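Local coordinates for PrimPol AEP domain (PP-N190) (Cyanophage S-2L, PDB 6ZP9), which probably primes and extends DNA synthesis as the archaeo-eukaryotic primase domain of a phage primase-polymerase, in a phage whose DNA carries 2-aminoadenine in place of adenine, at residues Lys45-Trp49 with Ala61-Phe66; Ala87-Glu91 with Leu141-Leu145. All blocks are in the same frame, centred on the assembly; numbering follows the deposited sequence.

Contact 1: Lys45-Trp49 with Ala61-Phe66; sequences KVKAW and AVTQGF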
loop_
_atom_site.group_PDB
_atom_site.type_symbol
_atom_site.label_atom_id
_atom_site.label_comp_id
_atom_site.label_asym_id
_atom_site.label_seq_id
_atom_site.Cartn_x
_atom_site.Cartn_y
_atom_site.Cartn_z
ATOM N N LYS A 45 11.803 -20.436 3.072
ATOM C CA LYS A 45 12.406 -20.075 1.789
ATOM C C LYS A 45 11.532 -20.521 0.616
ATOM O O LYS A 45 11.939 -21.293 -0.257
ATOM C CB LYS A 45 13.824 -20.634 1.692
ATOM C CG LYS A 45 14.778 -19.931 2.657
ATOM C CD LYS A 45 15.805 -20.890 3.188
ATOM C CE LYS A 45 17.104 -20.779 2.407
ATOM N NZ LYS A 45 18.074 -19.844 3.066
ATOM N N VAL A 46 10.292 -20.005 0.630
ATOM C CA VAL A 46 9.284 -20.228 -0.401
ATOM C C VAL A 46 9.317 -19.054 -1.367
ATOM O O VAL A 46 9.396 -17.894 -0.949
ATOM C CB VAL A 46 7.896 -20.389 0.240
ATOM C CG1 VAL A 46 6.811 -20.488 -0.809
ATOM C CG2 VAL A 46 7.875 -21.610 1.138
ATOM N N LYS A 47 9.271 -19.349 -2.656
ATOM C CA LYS A 47 9.334 -18.306 -3.672
ATOM C C LYS A 47 8.039 -17.491 -3.726
ATOM O O LYS A 47 6.933 -18.040 -3.726
ATOM C CB LYS A 47 9.610 -18.933 -5.034
ATOM C CG LYS A 47 9.867 -17.941 -6.142
ATOM C CD LYS A 47 10.121 -18.674 -7.445
ATOM C CE LYS A 47 10.691 -17.744 -8.489
ATOM N NZ LYS A 47 10.862 -18.471 -9.770
ATOM N N ALA A 48 8.178 -16.169 -3.786
ATOM C CA ALA A 48 7.012 -15.305 -3.944
ATOM C C ALA A 48 6.397 -15.483 -5.330
ATOM O O ALA A 48 7.089 -15.779 -6.306
ATOM C CB ALA A 48 7.396 -13.837 -3.737
ATOM N N TRP A 49 5.078 -15.308 -5.413
ATOM C CA TRP A 49 4.394 -15.263 -6.703
ATOM C C TRP A 49 4.344 -13.828 -7.194
ATOM O O TRP A 49 4.036 -12.917 -6.424
ATOM C CB TRP A 49 2.958 -15.771 -6.613
ATOM C CG TRP A 49 2.751 -17.145 -6.093
ATOM C CD1 TRP A 49 3.685 -17.994 -5.568
ATOM C CD2 TRP A 49 1.504 -17.837 -6.043
ATOM N NE1 TRP A 49 3.090 -19.181 -5.197
ATOM C CE2 TRP A 49 1.749 -19.105 -5.478
ATOM C CE3 TRP A 49 0.197 -17.506 -6.429
ATOM C CZ2 TRP A 49 0.737 -20.042 -5.287
ATOM C CZ3 TRP A 49 -0.809 -18.436 -6.232
ATOM C CH2 TRP A 49 -0.532 -19.691 -5.669
ATOM N N ALA A 61 -3.616 -18.392 -3.799
ATOM C CA ALA A 61 -2.540 -17.981 -2.902
ATOM C C ALA A 61 -2.999 -17.950 -1.445
ATOM O O ALA A 61 -2.273 -18.399 -0.550
ATOM C CB ALA A 61 -2.003 -16.610 -3.323
ATOM N N VAL A 62 -4.199 -17.424 -1.184
ATOM C CA VAL A 62 -4.671 -17.307 0.194
ATOM C C VAL A 62 -4.900 -18.684 0.807
ATOM O O VAL A 62 -4.460 -18.958 1.929
ATOM C CB VAL A 62 -5.946 -16.449 0.262
ATOM C CG1 VAL A 62 -6.569 -16.540 1.654
ATOM C CG2 VAL A 62 -5.630 -14.993 -0.102
ATOM N N THR A 63 -5.586 -19.576 0.088
ATOM C CA THR A 63 -5.815 -20.905 0.657
ATOM C C THR A 63 -4.515 -21.687 0.823
ATOM O O THR A 63 -4.414 -22.516 1.732
ATOM C CB THR A 63 -6.797 -21.706 -0.201
ATOM O OG1 THR A 63 -6.241 -21.898 -1.504
ATOM C CG2 THR A 63 -8.122 -20.986 -0.331
ATOM N N GLN A 64 -3.502 -21.455 -0.045
ATOM C CA GLN A 64 -2.209 -22.110 0.133
ATOM C C GLN A 64 -1.449 -21.567 1.334
ATOM O O GLN A 64 -0.593 -22.270 1.882
ATOM C CB GLN A 64 -1.370 -21.996 -1.113
ATOM C CG GLN A 64 -1.610 -23.101 -2.111
ATOM C CD GLN A 64 -0.644 -23.041 -3.276
ATOM O OE1 GLN A 64 0.583 -23.014 -3.094
ATOM N NE2 GLN A 64 -1.190 -22.990 -4.489
ATOM N N GLY A 65 -1.721 -20.333 1.747
ATOM C CA GLY A 65 -1.121 -19.804 2.958
ATOM C C GLY A 65 -0.265 -18.563 2.783
ATOM O O GLY A 65 0.463 -18.203 3.707
ATOM N N PHE A 66 -0.334 -17.900 1.626
ATOM C CA PHE A 66 0.487 -16.723 1.368
ATOM C C PHE A 66 -0.177 -15.458 1.909
ATOM O O PHE A 66 -1.401 -15.381 2.036
ATOM C CB PHE A 66 0.725 -16.543 -0.135
ATOM C CG PHE A 66 1.639 -17.571 -0.756
ATOM C CD1 PHE A 66 1.163 -18.829 -1.104
ATOM C CD2 PHE A 66 2.959 -17.264 -1.031
ATOM C CE1 PHE A 66 1.991 -19.762 -1.693
ATOM C CE2 PHE A 66 3.797 -18.195 -1.615
ATOM C CZ PHE A 66 3.307 -19.448 -1.953
HETATM O O HOH W 1 2.866 -22.291 -4.489
#
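The indole of Trp49 overlaps the ring of Phe66, the centroid of its five-membered ring 4.3 Å from that of the phenyl ring and the planes inclined at 49°; Trp49 NE1 comes within 3.3 Å of Phe66 CZ. Farther along, Trp49 CZ3 rests 3.6 Å from Ala61 CB, so the tryptophan reaches from the start of strand 49-52 to the last turn of helix 55-64. Val46 CG1 packs 3.8 Å from Phe66 CZ. A water bridges the segments, donating to Gln64 OE1 at 2.8 Å and accepting a weak, 3.2 Å bond from Trp49 NE1, while Gln64 NE2 is bound by Asp60. The helix ends in a Schellman motif that brings Phe66 back against the indole: Gly65 takes positive phi, Phe66 N bonds Ala61 O at 3.0 Å and Gly65 N bonds Val62 O weakly at 3.1 Å. Strands 49-52 and 67-71, both antiparallel to strand 34-38 and hence mutually parallel, are joined through helix 55-64: the aromatic pair sits in a beta-alpha-beta crossover.

Contact 2: Ala87-Glu91 with Leu141-Leu145; sequences AIFGE and LQARL
This is a buried helix-on-strand packing: helix 135-149 lies against strand 85-90, an outermost strand of the second antiparallel sheet. The strand 87-90 and helix 141-145 axes approach to 8.2 Å and run in roughly the same direction, crossing at -29°. Ile88 CA sits 5.7 Å from Gln142 CA, and about one helical turn later Gly90 CA lies 7.7 Å from Leu145 CA. The strand is extended, nearly flat at Gly90 (phi/psi -172/-179), and the helix is regular, with Leu145 N bonded to Leu141 O at 2.9 Å.

Ile88 (chi1 p, chi2 t) points at the helix: its CG2 is 3.9 Å from Leu141 CB and its CB 4.0 Å from Leu145 CD2. Leu145 (t, p) also brings CD2 to 3.6 Å from Phe89 O. Beside the two leucines, Gln142 (t, p) starts sideways and extends to the strand, where Phe89 N donates to Gln142 OE1 at 3.0 Å and 162°. Phe89 directs CB away from the helix, but chi1 near +49° carries its ring back so that Gln142 NE2 lies over one face, 3.5 Å from Phe89 CE2; this amide nitrogen also bonds Asn155 O.

Ile88 and Gly90 pair their backbones with Trp127 and His125, leaving the Phe89 amide facing outward to Gln142 OE1. A helix laid nearly along a strand on one side of an antiparallel sheet is the usual layered alpha/beta packing, consistent with the archaeo-eukaryotic primase fold. Strand 123-129 supplies Trp127 and Phe129 against Ile88, joined by Trp138 of helix 135-149, and Met191 of helix 188-194 touches Ile88 and Leu141.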
loop_
_atom_site.group_PDB
_atom_site.type_symbol
_atom_site.label_atom_id
_atom_site.label_comp_id
_atom_site.label_asym_id
_atom_site.label_seq_id
_atom_site.Cartn_x
_atom_site.Cartn_y
_atom_site.Cartn_z
ATOM N N ALA A 87 -0.137 7.540 -5.630
ATOM C CA ALA A 87 -0.239 7.894 -4.222
ATOM C C ALA A 87 1.149 7.859 -3.601
ATOM O O ALA A 87 2.023 7.132 -4.072
ATOM C CB ALA A 87 -1.163 6.918 -3.477
ATOM N N ILE A 88 1.350 8.636 -2.537
ATOM C CA ILE A 88 2.435 8.362 -1.602
ATOM C C ILE A 88 1.821 7.661 -0.395
ATOM O O ILE A 88 0.608 7.725 -0.159
ATOM C CB ILE A 88 3.223 9.626 -1.180
ATOM C CG1 ILE A 88 2.273 10.698 -0.629
ATOM C CG2 ILE A 88 4.085 10.126 -2.349
ATOM C CD1 ILE A 88 2.992 11.941 -0.122
ATOM N N PHE A 89 2.659 6.977 0.380
ATOM C CA PHE A 89 2.151 6.089 1.421
ATOM C C PHE A 89 3.284 5.716 2.365
ATOM O O PHE A 89 4.464 5.776 1.998
ATOM C CB PHE A 89 1.530 4.826 0.811
ATOM C CG PHE A 89 2.409 4.152 -0.217
ATOM C CD1 PHE A 89 2.332 4.516 -1.555
ATOM C CD2 PHE A 89 3.310 3.172 0.157
ATOM C CE1 PHE A 89 3.140 3.917 -2.504
ATOM C CE2 PHE A 89 4.118 2.563 -0.785
ATOM C CZ PHE A 89 4.031 2.935 -2.122
ATOM N N GLY A 90 2.916 5.308 3.578
ATOM C CA GLY A 90 3.941 4.859 4.505
ATOM C C GLY A 90 3.350 4.253 5.758
ATOM O O GLY A 90 2.131 4.166 5.926
ATOM N N GLU A 91 4.244 3.838 6.646
ATOM C CA GLU A 91 3.851 3.175 7.879
ATOM C C GLU A 91 4.946 3.384 8.910
ATOM O O GLU A 91 6.124 3.484 8.562
ATOM C CB GLU A 91 3.634 1.668 7.660
ATOM C CG GLU A 91 4.889 0.964 7.139
ATOM C CD GLU A 91 4.729 -0.541 6.933
ATOM O OE1 GLU A 91 4.018 -1.205 7.719
ATOM O OE2 GLU A 91 5.329 -1.074 5.977
ATOM N N LEU A 141 8.799 13.057 -3.320
ATOM C CA LEU A 141 7.687 13.192 -2.382
ATOM C C LEU A 141 7.689 12.071 -1.354
ATOM O O LEU A 141 7.463 12.310 -0.160
ATOM C CB LEU A 141 6.358 13.196 -3.136
ATOM C CG LEU A 141 6.003 14.442 -3.944
ATOM C CD1 LEU A 141 4.814 14.178 -4.864
ATOM C CD2 LEU A 141 5.727 15.625 -3.028
ATOM N N GLN A 142 7.922 10.834 -1.805
ATOM C CA GLN A 142 7.880 9.695 -0.896
ATOM C C GLN A 142 9.014 9.769 0.115
ATOM O O GLN A 142 8.822 9.465 1.301
ATOM C CB GLN A 142 7.939 8.389 -1.700
ATOM C CG GLN A 142 7.855 7.099 -0.880
ATOM C CD GLN A 142 6.425 6.645 -0.627
ATOM O OE1 GLN A 142 5.495 7.441 -0.634
ATOM N NE2 GLN A 142 6.251 5.349 -0.409
ATOM N N ALA A 143 10.196 10.197 -0.329
ATOM C CA ALA A 143 11.324 10.338 0.585
ATOM C C ALA A 143 11.054 11.420 1.619
ATOM O O ALA A 143 11.360 11.245 2.807
ATOM C CB ALA A 143 12.598 10.647 -0.199
ATOM N N ARG A 144 10.474 12.540 1.192
ATOM C CA ARG A 144 10.154 13.603 2.135
ATOM C C ARG A 144 9.089 13.163 3.128
ATOM O O ARG A 144 9.144 13.531 4.312
ATOM C CB ARG A 144 9.698 14.847 1.384
ATOM C CG ARG A 144 10.797 15.467 0.555
ATOM C CD ARG A 144 10.360 16.827 0.069
ATOM N NE ARG A 144 11.304 17.410 -0.875
ATOM C CZ ARG A 144 11.316 18.698 -1.212
ATOM N NH1 ARG A 144 10.434 19.531 -0.666
ATOM N NH2 ARG A 144 12.207 19.149 -2.094
ATOM N N LEU A 145 8.102 12.391 2.662
ATOM C CA LEU A 145 7.076 11.878 3.564
ATOM C C LEU A 145 7.696 10.983 4.632
ATOM O O LEU A 145 7.389 11.106 5.826
ATOM C CB LEU A 145 6.022 11.119 2.761
ATOM C CG LEU A 145 4.991 10.328 3.579
ATOM C CD1 LEU A 145 4.036 11.271 4.298
ATOM C CD2 LEU A 145 4.223 9.338 2.696
#

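Overall arrangement
Contact 1 and contact 2 occupy opposite sides of the chain's centre, with their own centres 28 Å apart and their nearest atoms about 16 Å apart, so they do not touch. They follow one another in sequence, the first closing before the second opens, and each belongs to a different four-stranded antiparallel sheet. Contact 1 is peripheral and partly exposed, 19 Å from the chain centre; contact 2 is fully buried and 11 Å from it. This two-sheet layout is consistent with the bipartite architecture of archaeo-eukaryotic primases, whose active site generally lies between the modules. The bound calcium is on the contact 2 side, about 13 Å from the Ile88 side chain.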